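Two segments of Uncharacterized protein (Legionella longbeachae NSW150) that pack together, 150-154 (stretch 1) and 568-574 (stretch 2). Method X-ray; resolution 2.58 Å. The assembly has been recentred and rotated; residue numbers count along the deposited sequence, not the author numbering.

Stretch 1 150-154: PMQLG
Stretch 2 568-574: ILYKECY

The contact centres on L153, which gives up 109 Å² to the helix out of a summed buried surface of 264 Å². Its CA-to-CB bond points toward the helix, and its isobutyl group reaches two neighbouring turns: CD1 lies 3.7 Å from CD2 of L569, while CD2 lies 3.8 Å from CB of C573. L569 and C573 are four residues apart, so a helix presents them on roughly one face, and a branched leucine end can touch both. The L153 side chain has chi1 at -29°, between wells, and chi2 at 154° (t). L569 meets it in a regular m,t conformation (-66°, 175°), also directed toward the loop and buried within the assembly; 52 Å² of it is covered here.

M151, a selenomethionine, extends the apolar patch. With chi values of -88° (m), -162° (t) and -150° (t), its chain is nearly extended beyond CB and carries CE to 4.2 Å from CD1 of L569. L569 is thus touched through CD1 by M151 and through CD2 by L153, an arrangement suited to flexible, unbranched methionine beside a forked leucine.

The backbones set this geometry. Residues 568-574 are helical throughout, continuing a helix that begins earlier; E572 N to I568 O (3.1 Å), C573 N to L569 O (2.9 Å) and Y574 N to Y570 O (2.8 Å) are its hydrogen bonds, with a weak one from C573 N to Y570 O (3.0 Å). The opposing segment is extended at M151 (phi/psi -153/149) and Q152 (-117/121), then turns at L153 (-117/-18). Alternation in the extended part sends M151 toward the helix and Q152 away, the latter with chi1 -47° (m), chi2 -169° (t) and chi3 -12°. The register is set by L153 CA and C573 CA, which lie 4.4 Å apart.

Around the apolar centre, C573 points sideways with chi1 -165° (t); its small side chain accompanies this close backbone approach, and its SG is 4.2 Å from Q152 O. E572 also starts sideways, its CB 4.2 Å from L153 CD1, but chi1 -153° (t) and chi2 64° (p), with chi3 15°, lead the carboxylate away, where OE2 is hydrogen-bonded elsewhere in the structure. Its aliphatic base can therefore border the leucine while the charged end leaves the contact. At the polar edge, L153 O and E572 O stand 3.6 Å apart, two acceptors without a bond between them. No hydrogen bond crosses the interface; apolar side-chain packing is the interaction identified between the stretches.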

# COMPACT_ATOMS: atom_id res chain seq x y z
N PRO A 150 -24.37 15.45 -18.43
CA PRO A 150 -25.64 16.10 -18.78
C PRO A 150 -26.82 15.14 -18.71
O PRO A 150 -26.78 14.07 -19.31
CB PRO A 150 -25.42 16.54 -20.21
CG PRO A 150 -24.70 15.40 -20.80
CD PRO A 150 -23.66 15.13 -19.76
N MSE A 151 -27.85 15.52 -17.97
CA MSE A 151 -29.08 14.76 -17.89
C MSE A 151 -30.16 15.72 -17.57
O MSE A 151 -29.88 16.67 -16.83
CB MSE A 151 -28.97 13.90 -16.66
CG MSE A 151 -28.30 12.57 -16.94
SE MSE A 151 -28.79 11.46 -15.41
CE MSE A 151 -27.19 10.33 -15.38
N GLN A 152 -31.39 15.50 -18.02
CA GLN A 152 -32.49 16.37 -17.60
C GLN A 152 -33.51 15.57 -16.82
O GLN A 152 -34.07 14.62 -17.34
CB GLN A 152 -33.17 16.98 -18.82
CG GLN A 152 -32.23 17.58 -19.85
CD GLN A 152 -32.96 18.41 -20.88
OE1 GLN A 152 -34.18 18.36 -20.97
NE2 GLN A 152 -32.21 19.18 -21.66
N LEU A 153 -33.76 15.96 -15.58
CA LEU A 153 -34.78 15.28 -14.79
C LEU A 153 -35.93 16.19 -14.41
O LEU A 153 -37.01 15.74 -14.04
CB LEU A 153 -34.15 14.68 -13.54
CG LEU A 153 -32.68 14.29 -13.68
CD1 LEU A 153 -32.01 14.34 -12.33
CD2 LEU A 153 -32.55 12.90 -14.30
N GLY A 154 -35.67 17.49 -14.50
CA GLY A 154 -36.61 18.51 -14.09
C GLY A 154 -36.23 19.77 -14.82
O GLY A 154 -35.18 19.82 -15.44
N ILE A 568 -31.77 8.07 -6.32
CA ILE A 568 -32.09 9.48 -6.14
C ILE A 568 -32.38 10.11 -7.51
O ILE A 568 -33.36 10.80 -7.65
CB ILE A 568 -30.97 10.20 -5.34
CG1 ILE A 568 -30.95 9.68 -3.90
CG2 ILE A 568 -31.12 11.72 -5.32
CD1 ILE A 568 -29.68 10.02 -3.17
N LEU A 569 -31.57 9.85 -8.53
CA LEU A 569 -31.85 10.40 -9.85
C LEU A 569 -33.15 9.88 -10.44
O LEU A 569 -33.87 10.62 -11.13
CB LEU A 569 -30.71 10.12 -10.82
CG LEU A 569 -29.44 10.86 -10.40
CD1 LEU A 569 -28.29 10.47 -11.30
CD2 LEU A 569 -29.61 12.38 -10.38
N TYR A 570 -33.46 8.62 -10.19
CA TYR A 570 -34.69 8.00 -10.66
C TYR A 570 -35.93 8.69 -10.01
O TYR A 570 -36.84 9.15 -10.71
CB TYR A 570 -34.65 6.48 -10.36
CG TYR A 570 -35.79 5.68 -10.90
CD1 TYR A 570 -37.05 5.72 -10.29
CD2 TYR A 570 -35.64 4.89 -12.04
CE1 TYR A 570 -38.10 5.00 -10.81
CE2 TYR A 570 -36.72 4.18 -12.57
CZ TYR A 570 -37.94 4.25 -11.95
OH TYR A 570 -39.00 3.55 -12.43
N LYS A 571 -35.94 8.79 -8.69
CA LYS A 571 -37.03 9.47 -8.01
C LYS A 571 -37.22 10.88 -8.56
O LYS A 571 -38.34 11.35 -8.74
CB LYS A 571 -36.73 9.56 -6.51
CG LYS A 571 -37.80 10.28 -5.69
CD LYS A 571 -38.56 9.32 -4.79
CE LYS A 571 -39.94 9.87 -4.44
NZ LYS A 571 -39.77 11.25 -3.92
N GLU A 572 -36.11 11.56 -8.78
CA GLU A 572 -36.12 12.92 -9.26
C GLU A 572 -36.71 12.98 -10.67
O GLU A 572 -37.47 13.88 -10.99
CB GLU A 572 -34.69 13.50 -9.22
CG GLU A 572 -34.55 15.01 -9.05
CD GLU A 572 -35.09 15.54 -7.73
OE1 GLU A 572 -35.32 14.75 -6.78
OE2 GLU A 572 -35.27 16.77 -7.65
N CYS A 573 -36.42 11.98 -11.49
CA CYS A 573 -36.91 11.99 -12.87
C CYS A 573 -38.36 11.50 -13.04
O CYS A 573 -39.13 12.12 -13.76
CB CYS A 573 -35.97 11.21 -13.80
SG CYS A 573 -36.25 11.54 -15.56
N TYR A 574 -38.73 10.42 -12.37
CA TYR A 574 -40.02 9.80 -12.62
C TYR A 574 -41.06 9.92 -11.46
O TYR A 574 -42.22 9.50 -11.60
CB TYR A 574 -39.80 8.34 -13.03
CG TYR A 574 -38.79 8.17 -14.16
CD1 TYR A 574 -39.07 8.60 -15.46
CD2 TYR A 574 -37.54 7.58 -13.91
CE1 TYR A 574 -38.13 8.46 -16.48
CE2 TYR A 574 -36.60 7.44 -14.93
CZ TYR A 574 -36.88 7.88 -16.21
OH TYR A 574 -35.90 7.72 -17.18